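Local atomic coordinates of glycosyl hydrolase (Rhizobium leguminosarum bv. trifolii, PDB entry 5NDX), a protein that probably hydrolyses O-glycosidic bonds at terminal iduronate sugars, as a bacterial orthologue of human alpha-L-iduronidase in glycoside hydrolase family 39. Residues Lys91-Leu96 / Pro260-Glu265; Asn145-Gly150 / Lys157-Tyr162; Pro182-Ala185 / Pro190-Arg193. The protein carries 2 engineered substitutions. All coordinates share one frame; numbering follows the deposited sequence.

Interaction 1: Lys91-Leu96 / Pro260-Glu265. With 8U8 ((2~{R},3~{S},4~{S},5~{R},6~{S})-6-(4-methyl-2-oxidanylidene-chromen-7-yl)oxy-3,4,5-tris(oxidanyl)oxane-2-carboxylic acid), chain M; 8U8 ((2~{R},3~{S},4~{S},5~{R},6~{S})-6-(4-methyl-2-oxidanylidene-chromen-7-yl)oxy-3,4,5-tris(oxidanyl)oxane-2-carboxylic acid), chain N.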
# COMPACT_ATOMS: atom_id res chain seq x y z
N LYS A 91 -4.39 4.44 -9.34
CA LYS A 91 -5.25 3.81 -10.30
C LYS A 91 -6.25 2.93 -9.62
O LYS A 91 -5.91 2.26 -8.67
CB LYS A 91 -4.40 2.94 -11.24
CG LYS A 91 -3.36 3.78 -12.00
CD LYS A 91 -2.35 2.95 -12.71
CE LYS A 91 -1.24 3.81 -13.35
NZ LYS A 91 -1.86 4.65 -14.39
N PRO A 92 -7.47 2.86 -10.15
CA PRO A 92 -8.39 1.93 -9.53
C PRO A 92 -8.14 0.46 -9.92
O PRO A 92 -7.90 0.11 -11.08
CB PRO A 92 -9.74 2.42 -10.04
CG PRO A 92 -9.44 3.06 -11.31
CD PRO A 92 -8.17 3.79 -11.05
N PHE A 93 -8.21 -0.39 -8.90
CA PHE A 93 -8.39 -1.82 -9.08
C PHE A 93 -9.91 -1.90 -8.93
O PHE A 93 -10.43 -1.94 -7.82
CB PHE A 93 -7.60 -2.59 -8.02
CG PHE A 93 -7.63 -4.09 -8.14
CD1 PHE A 93 -8.23 -4.75 -9.20
CD2 PHE A 93 -7.05 -4.86 -7.13
CE1 PHE A 93 -8.25 -6.13 -9.27
CE2 PHE A 93 -7.08 -6.24 -7.19
CZ PHE A 93 -7.66 -6.89 -8.27
N PHE A 94 -10.59 -1.79 -10.09
CA PHE A 94 -11.98 -1.36 -10.21
C PHE A 94 -12.88 -2.59 -10.12
O PHE A 94 -12.99 -3.35 -11.09
CB PHE A 94 -12.19 -0.66 -11.58
CG PHE A 94 -13.42 0.20 -11.66
CD1 PHE A 94 -14.69 -0.31 -11.44
CD2 PHE A 94 -13.31 1.53 -12.01
CE1 PHE A 94 -15.81 0.51 -11.52
CE2 PHE A 94 -14.44 2.35 -12.09
CZ PHE A 94 -15.68 1.83 -11.85
N GLU A 95 -13.50 -2.78 -8.97
CA GLU A 95 -14.46 -3.84 -8.79
C GLU A 95 -15.77 -3.36 -9.40
O GLU A 95 -16.27 -2.28 -9.04
CB GLU A 95 -14.70 -4.18 -7.32
CG GLU A 95 -13.42 -4.57 -6.60
CD GLU A 95 -13.65 -4.68 -5.10
OE1 GLU A 95 -13.63 -3.62 -4.41
OE2 GLU A 95 -13.91 -5.83 -4.65
N LEU A 96 -16.29 -4.16 -10.32
CA LEU A 96 -17.55 -3.82 -11.00
C LEU A 96 -18.70 -4.21 -10.06
O LEU A 96 -19.27 -5.29 -10.16
CB LEU A 96 -17.61 -4.52 -12.35
CG LEU A 96 -16.56 -4.02 -13.34
CD1 LEU A 96 -16.45 -4.90 -14.58
CD2 LEU A 96 -16.76 -2.56 -13.72
N PRO A 260 -2.19 -15.13 -14.47
CA PRO A 260 -1.81 -14.34 -13.31
C PRO A 260 -2.71 -14.62 -12.11
O PRO A 260 -3.93 -14.72 -12.25
CB PRO A 260 -1.91 -12.89 -13.82
CG PRO A 260 -1.66 -12.99 -15.32
CD PRO A 260 -2.23 -14.34 -15.72
N ILE A 261 -2.10 -14.85 -10.96
CA ILE A 261 -2.81 -15.11 -9.68
C ILE A 261 -2.69 -13.87 -8.81
O ILE A 261 -1.58 -13.31 -8.66
CB ILE A 261 -2.19 -16.29 -8.91
CG1 ILE A 261 -2.15 -17.54 -9.79
CG2 ILE A 261 -2.97 -16.59 -7.64
CD1 ILE A 261 -3.51 -18.01 -10.28
N VAL A 262 -3.82 -13.46 -8.24
CA VAL A 262 -3.89 -12.24 -7.45
C VAL A 262 -4.54 -12.57 -6.10
O VAL A 262 -5.57 -13.25 -6.07
CB VAL A 262 -4.72 -11.22 -8.22
CG1 VAL A 262 -5.06 -10.01 -7.35
CG2 VAL A 262 -3.96 -10.82 -9.49
N ASN A 263 -3.89 -12.18 -5.01
CA ASN A 263 -4.54 -12.13 -3.70
C ASN A 263 -4.96 -10.67 -3.51
O ASN A 263 -4.14 -9.83 -3.20
CB ASN A 263 -3.63 -12.60 -2.61
CG ASN A 263 -4.30 -12.70 -1.25
OD1 ASN A 263 -5.34 -12.09 -0.98
ND2 ASN A 263 -3.65 -13.42 -0.36
N ASP A 264 -6.24 -10.39 -3.65
CA ASP A 264 -6.76 -9.04 -3.69
C ASP A 264 -7.08 -8.45 -2.30
O ASP A 264 -7.53 -7.30 -2.20
CB ASP A 264 -7.98 -8.95 -4.69
CG ASP A 264 -9.15 -9.85 -4.30
OD1 ASP A 264 -9.11 -10.52 -3.20
OD2 ASP A 264 -10.16 -9.88 -5.05
N GLU A 265 -6.89 -9.25 -1.25
CA GLU A 265 -7.09 -8.78 0.12
C GLU A 265 -6.27 -9.62 1.07
O GLU A 265 -6.77 -10.57 1.67
CB GLU A 265 -8.55 -8.92 0.55
CG GLU A 265 -9.40 -7.72 0.31
CD GLU A 265 -10.80 -7.90 0.86
OE1 GLU A 265 -10.94 -8.22 2.06
OE2 GLU A 265 -11.75 -7.68 0.09
C15 8U8 M . -18.85 -12.60 5.98
C13 8U8 M . -17.64 -13.18 5.52
C14 8U8 M . -17.57 -14.57 5.43
C16 8U8 M . -16.41 -15.18 4.94
O9 8U8 M . -16.40 -16.41 4.92
O8 8U8 M . -15.31 -14.44 4.56
C11 8U8 M . -15.39 -13.07 4.53
C10 8U8 M . -14.32 -12.34 4.01
C12 8U8 M . -16.56 -12.42 5.03
C7 8U8 M . -16.61 -11.02 4.94
C8 8U8 M . -15.53 -10.29 4.42
C9 8U8 M . -14.37 -10.94 3.96
O2 8U8 M . -13.30 -10.27 3.40
C5 8U8 M . -12.95 -8.87 3.70
O1 8U8 M . -12.96 -8.68 5.12
C1 8U8 M . -12.99 -7.39 5.61
C6 8U8 M . -12.12 -7.48 6.73
O7 8U8 M . -12.32 -6.67 7.63
O6 8U8 M . -11.24 -8.32 6.67
C2 8U8 M . -12.38 -6.28 4.70
O5 8U8 M . -10.94 -6.35 4.77
C3 8U8 M . -12.91 -6.33 3.20
O4 8U8 M . -13.70 -5.21 2.94
C4 8U8 M . -13.71 -7.64 2.91
O3 8U8 M . -13.87 -7.77 1.44
C15 8U8 N . -5.13 -7.40 -10.89
C13 8U8 N . -3.94 -7.59 -11.60
C14 8U8 N . -3.86 -8.58 -12.57
C16 8U8 N . -2.71 -8.72 -13.33
O9 8U8 N . -2.64 -9.64 -14.15
O8 8U8 N . -1.62 -7.95 -13.08
C11 8U8 N . -1.69 -6.95 -12.18
C10 8U8 N . -0.57 -6.17 -12.07
C12 8U8 N . -2.84 -6.75 -11.41
C7 8U8 N . -2.83 -5.69 -10.51
C8 8U8 N . -1.69 -4.90 -10.40
C9 8U8 N . -0.56 -5.11 -11.18
O2 8U8 N . 0.53 -4.29 -11.04
C5 8U8 N . 1.50 -4.21 -12.12
O1 8U8 N . 2.38 -5.29 -11.79
C1 8U8 N . 3.59 -5.45 -12.57
C6 8U8 N . 3.26 -5.81 -14.07
O7 8U8 N . 2.17 -6.36 -14.33
O6 8U8 N . 4.09 -5.45 -14.92
C2 8U8 N . 4.36 -4.14 -12.44
O5 8U8 N . 5.63 -4.18 -13.16
C3 8U8 N . 3.48 -2.96 -12.92
O4 8U8 N . 4.20 -1.78 -12.70
C4 8U8 N . 2.20 -2.90 -12.10
O3 8U8 N . 1.31 -1.88 -12.58
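Phe-93 and Asp-264 mark the closest approach of the two backbones, with CA atoms 9.2 Å apart, too far for the strands to pair, so side chains alone bridge the space. The benzyl group of Phe-93, its CG anti to the backbone N (chi1 -176°), sets CE2 3.8 Å from CB of Asp-264. Ring and carboxylate planes lie 54° apart. On the other side of that tip, CG1 of Val-262 comes to 4.2 Å from CZ of Phe-93, while CG2 of Val-262 turns to the coumarin of 8U8 of chain N, 3.8 Å from its C14. The methyl C15 of the same coumarin sits 3.7 Å from Phe-93 CZ. Asp-264 is held at its polar end by His-220 and Arg-57; Arg-57 also forms salt bridges with Glu-95 and Glu-265, and Lys-222 pairs with Glu-265 OE1. O3 of 8U8 of chain M donates to Glu-265 OE2 at 2.5 Å, but the carboxylate sits too close to the sugar for that length to be trusted. Asn-263 OD1 takes the backbone N of Glu-265 in an Asx turn. Strands 91-95 and 261-263, separated by three others in the sheet, thus meet through the interior of a (beta/alpha)8 TIM barrel.

Interaction 2: Asn145-Gly150 / Lys157-Tyr162. Engineered in segment 145-150: Gln-146 (natural residue Glu). With 8U8 ((2~{R},3~{S},4~{S},5~{R},6~{S})-6-(4-methyl-2-oxidanylidene-chromen-7-yl)oxy-3,4,5-tris(oxidanyl)oxane-2-carboxylic acid), chain M.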
# COMPACT_ATOMS: atom_id res chain seq x y z
N ASN A 145 -17.11 -8.15 -5.28
CA ASN A 145 -16.40 -8.73 -4.18
C ASN A 145 -17.17 -9.94 -3.62
O ASN A 145 -18.42 -10.07 -3.78
CB ASN A 145 -16.18 -7.68 -3.09
CG ASN A 145 -15.29 -8.17 -1.97
OD1 ASN A 145 -14.15 -8.62 -2.21
ND2 ASN A 145 -15.84 -8.16 -0.74
N GLN A 146 -16.39 -10.83 -2.99
CA GLN A 146 -16.87 -12.08 -2.49
C GLN A 146 -17.78 -12.62 -3.59
O GLN A 146 -17.31 -12.97 -4.68
CB GLN A 146 -17.55 -11.92 -1.12
CG GLN A 146 -16.63 -12.13 0.07
CD GLN A 146 -16.24 -10.85 0.82
OE1 GLN A 146 -17.11 -10.06 1.22
NE2 GLN A 146 -14.95 -10.65 1.03
N ALA A 147 -19.08 -12.53 -3.35
CA ALA A 147 -20.07 -13.39 -3.95
C ALA A 147 -20.23 -14.79 -3.26
O ALA A 147 -21.25 -15.46 -3.46
CB ALA A 147 -19.90 -13.51 -5.46
N ASP A 148 -19.27 -15.20 -2.44
CA ASP A 148 -19.40 -16.39 -1.59
C ASP A 148 -19.43 -15.93 -0.11
O ASP A 148 -18.62 -16.37 0.70
CB ASP A 148 -18.26 -17.38 -1.90
CG ASP A 148 -16.96 -16.89 -1.48
OD1 ASP A 148 -16.75 -15.68 -1.41
OD2 ASP A 148 -16.11 -17.69 -1.25
N SER A 149 -20.37 -15.03 0.19
CA SER A 149 -20.70 -14.58 1.56
C SER A 149 -22.17 -14.05 1.61
O SER A 149 -23.08 -14.81 1.96
CB SER A 149 -19.68 -13.54 2.04
OG SER A 149 -18.42 -14.16 2.28
N GLY A 150 -22.39 -12.78 1.25
CA GLY A 150 -23.74 -12.20 1.14
C GLY A 150 -24.03 -11.71 -0.27
O GLY A 150 -24.45 -10.58 -0.43
N LYS A 157 -25.79 -19.16 -11.31
CA LYS A 157 -26.10 -18.81 -12.69
C LYS A 157 -26.15 -17.29 -12.85
O LYS A 157 -25.64 -16.78 -13.82
CB LYS A 157 -27.45 -19.41 -13.15
CG LYS A 157 -27.43 -19.94 -14.59
CD LYS A 157 -27.00 -21.43 -14.63
CE LYS A 157 -27.24 -22.10 -15.99
NZ LYS A 157 -26.28 -21.62 -17.03
N GLY A 158 -26.79 -16.61 -11.89
CA GLY A 158 -26.77 -15.15 -11.82
C GLY A 158 -25.35 -14.59 -11.89
O GLY A 158 -25.09 -13.70 -12.69
N TYR A 159 -24.45 -15.18 -11.09
CA TYR A 159 -23.04 -14.78 -10.98
C TYR A 159 -22.33 -14.92 -12.31
O TYR A 159 -21.68 -14.00 -12.77
CB TYR A 159 -22.28 -15.60 -9.91
CG TYR A 159 -20.90 -15.00 -9.64
CD1 TYR A 159 -20.76 -13.87 -8.84
CD2 TYR A 159 -19.76 -15.51 -10.26
CE1 TYR A 159 -19.51 -13.27 -8.64
CE2 TYR A 159 -18.51 -14.92 -10.04
CZ TYR A 159 -18.40 -13.81 -9.24
OH TYR A 159 -17.20 -13.22 -9.02
N THR A 160 -22.52 -16.07 -12.92
CA THR A 160 -21.89 -16.40 -14.17
C THR A 160 -22.40 -15.51 -15.33
O THR A 160 -21.65 -15.16 -16.24
CB THR A 160 -22.02 -17.94 -14.36
OG1 THR A 160 -20.81 -18.45 -14.91
CG2 THR A 160 -23.20 -18.34 -15.20
N ASN A 161 -23.67 -15.11 -15.29
CA ASN A 161 -24.23 -14.14 -16.26
C ASN A 161 -23.70 -12.72 -16.02
O ASN A 161 -23.51 -11.95 -16.95
CB ASN A 161 -25.76 -14.02 -16.12
CG ASN A 161 -26.52 -15.27 -16.54
OD1 ASN A 161 -26.04 -16.14 -17.26
ND2 ASN A 161 -27.76 -15.31 -16.10
N TYR A 162 -23.62 -12.36 -14.75
CA TYR A 162 -22.98 -11.12 -14.30
C TYR A 162 -21.54 -10.99 -14.85
O TYR A 162 -21.18 -9.95 -15.41
CB TYR A 162 -23.07 -11.00 -12.77
CG TYR A 162 -22.02 -10.12 -12.15
CD1 TYR A 162 -22.14 -8.72 -12.15
CD2 TYR A 162 -20.89 -10.67 -11.59
CE1 TYR A 162 -21.16 -7.91 -11.59
CE2 TYR A 162 -19.91 -9.88 -11.03
CZ TYR A 162 -20.04 -8.50 -11.06
OH TYR A 162 -19.04 -7.77 -10.50
C15 8U8 M . -18.85 -12.60 5.98
C13 8U8 M . -17.64 -13.18 5.52
C14 8U8 M . -17.57 -14.57 5.43
C16 8U8 M . -16.41 -15.18 4.94
O9 8U8 M . -16.40 -16.41 4.92
O8 8U8 M . -15.31 -14.44 4.56
C11 8U8 M . -15.39 -13.07 4.53
C10 8U8 M . -14.32 -12.34 4.01
C12 8U8 M . -16.56 -12.42 5.03
C7 8U8 M . -16.61 -11.02 4.94
C8 8U8 M . -15.53 -10.29 4.42
C9 8U8 M . -14.37 -10.94 3.96
O2 8U8 M . -13.30 -10.27 3.40
C5 8U8 M . -12.95 -8.87 3.70
O1 8U8 M . -12.96 -8.68 5.12
C1 8U8 M . -12.99 -7.39 5.61
C6 8U8 M . -12.12 -7.48 6.73
O7 8U8 M . -12.32 -6.67 7.63
O6 8U8 M . -11.24 -8.32 6.67
C2 8U8 M . -12.38 -6.28 4.70
O5 8U8 M . -10.94 -6.35 4.77
C3 8U8 M . -12.91 -6.33 3.20
O4 8U8 M . -13.70 -5.21 2.94
C4 8U8 M . -13.71 -7.64 2.91
O3 8U8 M . -13.87 -7.77 1.44
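Ala-147 pushes its methyl obliquely against the ring of Tyr-159, with CB only 3.2 Å from CE1. The methyl lies along one side of the phenol: CD1 of Tyr-159 is 3.5 Å from Ala-147 CB, and the gap widens to 4.1 Å at CZ. A chi1 of -170° swings the phenol away from the backbone N, toward the loop. The hydroxyl passes beyond the methyl to a weak bond with Thr-143, and the Trp-151 ring meets that of Tyr-159 edge to face. Ala-147 and the engineered Gln-146 both have positive phi, and their side chains part: alanine to helix 155-171, glutamine to the bound glycoside. This loop follows strand 140-142 of the TIM barrel, at the catalytic end of the strands, and position 146, naturally a glutamate, is predicted to be the proton donor. Gln-146 NE2 gives a 3.1 Å hydrogen bond to O3 of the sugar, at 147° about the hydrogen. Asn-145 ND2 reaches the same O3 at 3.0 Å but less straight, 137°, while its OD1 accepts from Arg-57. The glutamine chain bends at chi2, bringing its amide over one face of the coumarin's benzene ring, CD 3.7 Å from C9. NE2 of Gln-146 also lies 2.9 Å from the glycosidic oxygen O2, a close approach rather than a hydrogen bond. Ser-149 OG sits 3.3 Å from coumarin C14 and gives a hydrogen bond to the carbonyl O of Asp-148. The Asp-148 carboxylate turns to Ser-189 and to the backbone N of Ala-185 and Arg-186.

Interaction 3: Pro182-Ala185 / Pro190-Arg193. With 8U8 ((2~{R},3~{S},4~{S},5~{R},6~{S})-6-(4-methyl-2-oxidanylidene-chromen-7-yl)oxy-3,4,5-tris(oxidanyl)oxane-2-carboxylic acid), chain M.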
# COMPACT_ATOMS: atom_id res chain seq x y z
N PRO A 182 -12.68 -14.54 -9.30
CA PRO A 182 -13.91 -13.95 -8.76
C PRO A 182 -13.78 -13.11 -7.48
O PRO A 182 -14.78 -12.61 -6.98
CB PRO A 182 -14.75 -15.19 -8.42
CG PRO A 182 -13.73 -16.27 -8.15
CD PRO A 182 -12.45 -15.92 -8.86
N GLY A 183 -12.57 -12.92 -6.95
CA GLY A 183 -12.42 -12.23 -5.66
C GLY A 183 -13.18 -12.88 -4.50
O GLY A 183 -13.82 -12.20 -3.69
N THR A 184 -13.10 -14.21 -4.43
CA THR A 184 -13.80 -14.99 -3.43
C THR A 184 -13.05 -15.04 -2.09
O THR A 184 -11.81 -15.00 -2.06
CB THR A 184 -14.08 -16.43 -3.94
OG1 THR A 184 -12.96 -16.92 -4.69
CG2 THR A 184 -15.33 -16.44 -4.83
N ALA A 185 -13.82 -15.14 -1.00
CA ALA A 185 -13.26 -15.08 0.35
C ALA A 185 -12.86 -16.45 0.91
O ALA A 185 -12.00 -16.52 1.77
CB ALA A 185 -14.25 -14.42 1.29
N PRO A 190 -17.92 -22.62 -3.76
CA PRO A 190 -18.76 -22.96 -4.89
C PRO A 190 -18.71 -21.94 -6.02
O PRO A 190 -18.54 -22.32 -7.18
CB PRO A 190 -20.16 -23.02 -4.28
CG PRO A 190 -19.91 -23.61 -2.94
CD PRO A 190 -18.64 -22.90 -2.49
N ILE A 191 -18.84 -20.65 -5.67
CA ILE A 191 -18.69 -19.59 -6.62
C ILE A 191 -17.34 -19.66 -7.36
O ILE A 191 -17.29 -19.46 -8.56
CB ILE A 191 -18.82 -18.20 -5.95
CG1 ILE A 191 -20.28 -17.91 -5.61
CG2 ILE A 191 -18.34 -17.10 -6.91
CD1 ILE A 191 -21.16 -17.59 -6.84
N PHE A 192 -16.26 -19.92 -6.64
CA PHE A 192 -14.95 -19.96 -7.25
C PHE A 192 -14.91 -21.09 -8.26
O PHE A 192 -14.57 -20.86 -9.40
CB PHE A 192 -13.82 -20.09 -6.23
CG PHE A 192 -12.47 -20.27 -6.87
CD1 PHE A 192 -12.00 -21.56 -7.19
CD2 PHE A 192 -11.66 -19.18 -7.13
CE1 PHE A 192 -10.75 -21.73 -7.80
CE2 PHE A 192 -10.43 -19.35 -7.75
CZ PHE A 192 -9.96 -20.62 -8.09
N ARG A 193 -15.27 -22.28 -7.83
CA ARG A 193 -15.25 -23.46 -8.72
C ARG A 193 -16.14 -23.27 -9.91
O ARG A 193 -15.74 -23.60 -11.03
CB ARG A 193 -15.64 -24.72 -7.96
CG ARG A 193 -14.55 -25.14 -7.00
CD ARG A 193 -14.77 -26.51 -6.37
NE ARG A 193 -15.43 -26.36 -5.08
CZ ARG A 193 -16.69 -26.65 -4.77
NH1 ARG A 193 -17.12 -26.41 -3.54
NH2 ARG A 193 -17.53 -27.17 -5.65
C15 8U8 M . -18.85 -12.60 5.98
C13 8U8 M . -17.64 -13.18 5.52
C14 8U8 M . -17.57 -14.57 5.43
C16 8U8 M . -16.41 -15.18 4.94
O9 8U8 M . -16.40 -16.41 4.92
O8 8U8 M . -15.31 -14.44 4.56
C11 8U8 M . -15.39 -13.07 4.53
C10 8U8 M . -14.32 -12.34 4.01
C12 8U8 M . -16.56 -12.42 5.03
C7 8U8 M . -16.61 -11.02 4.94
C8 8U8 M . -15.53 -10.29 4.42
C9 8U8 M . -14.37 -10.94 3.96
O2 8U8 M . -13.30 -10.27 3.40
C5 8U8 M . -12.95 -8.87 3.70
O1 8U8 M . -12.96 -8.68 5.12
C1 8U8 M . -12.99 -7.39 5.61
C6 8U8 M . -12.12 -7.48 6.73
O7 8U8 M . -12.32 -6.67 7.63
O6 8U8 M . -11.24 -8.32 6.67
C2 8U8 M . -12.38 -6.28 4.70
O5 8U8 M . -10.94 -6.35 4.77
C3 8U8 M . -12.91 -6.33 3.20
O4 8U8 M . -13.70 -5.21 2.94
C4 8U8 M . -13.71 -7.64 2.91
O3 8U8 M . -13.87 -7.77 1.44
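Phe-192 lies against Pro-182 and Thr-184, and its side chain can be followed outward atom by atom. At the base, CB is 3.6 Å from OG1 of Thr-184. The first torsion, 174°, puts CG trans to N and carries the ring on past the same hydroxyl. CD2 is the busiest atom: Thr-184 OG1 stands 3.6 Å from it and CG of Pro-182 3.7 Å. Farther out, CE2 comes to 4.1 Å from CD of Pro-182, and the ring finishes among Ile-217, Ile-219 and Val-245. Both partners approach the ring obliquely, so neither forms a true stack; the side chains of Thr-184 and Phe-192 cross at about a right angle. This is the start of a beta-alpha-beta unit of the TIM barrel: strand 179-184 passes through a short loop into helix 190-200, which packs back over the strand it has just left before the chain continues to strand 216-219. Pro-182 follows a cis peptide bond and presents its ring to the helix. Replacing this proline with alanine is likely to open a gap beside CD2 and CE2 of Phe-192 and to leave the cis peptide without the ring that makes it affordable. Next to the phenylalanine, Ile-191 adds a second apolar touch, its CG2 lying 3.7 Å from CG2 of Thr-184 and 4.3 Å from CB of Pro-182. Tyr-159 of helix 155-171 packs on both Ile-191 and Pro-182. Farther along the chain, Ala-185 turns to the ligand instead, with CB 3.4 Å from C10 of the coumarin.

Overall arrangement
All three interactions belong to one TIM barrel. Interaction 1 spans its interior between strands 91-95 and 261-263; the other two fall within the chain between those strands, interaction 2 first and interaction 3 after it, joined by the succession of helix 155-171 and strand 179-184. Interactions 2 and 3 have centres about 8 Å apart and interlock, Ala-147 O packing on Ile-191 CG1. Interaction 1 lies about 16 Å and 14 Å from them, centre to centre; Leu-96 O probably bonds to the Tyr-162 hydroxyl, and Asp-264 OD2 packs on Gly-183 CA. Segments 260-265, 145-150 and 182-185 all touch 8U8 of chain M, while the helices pack behind the latter two; interaction 1 also borders the second ligand.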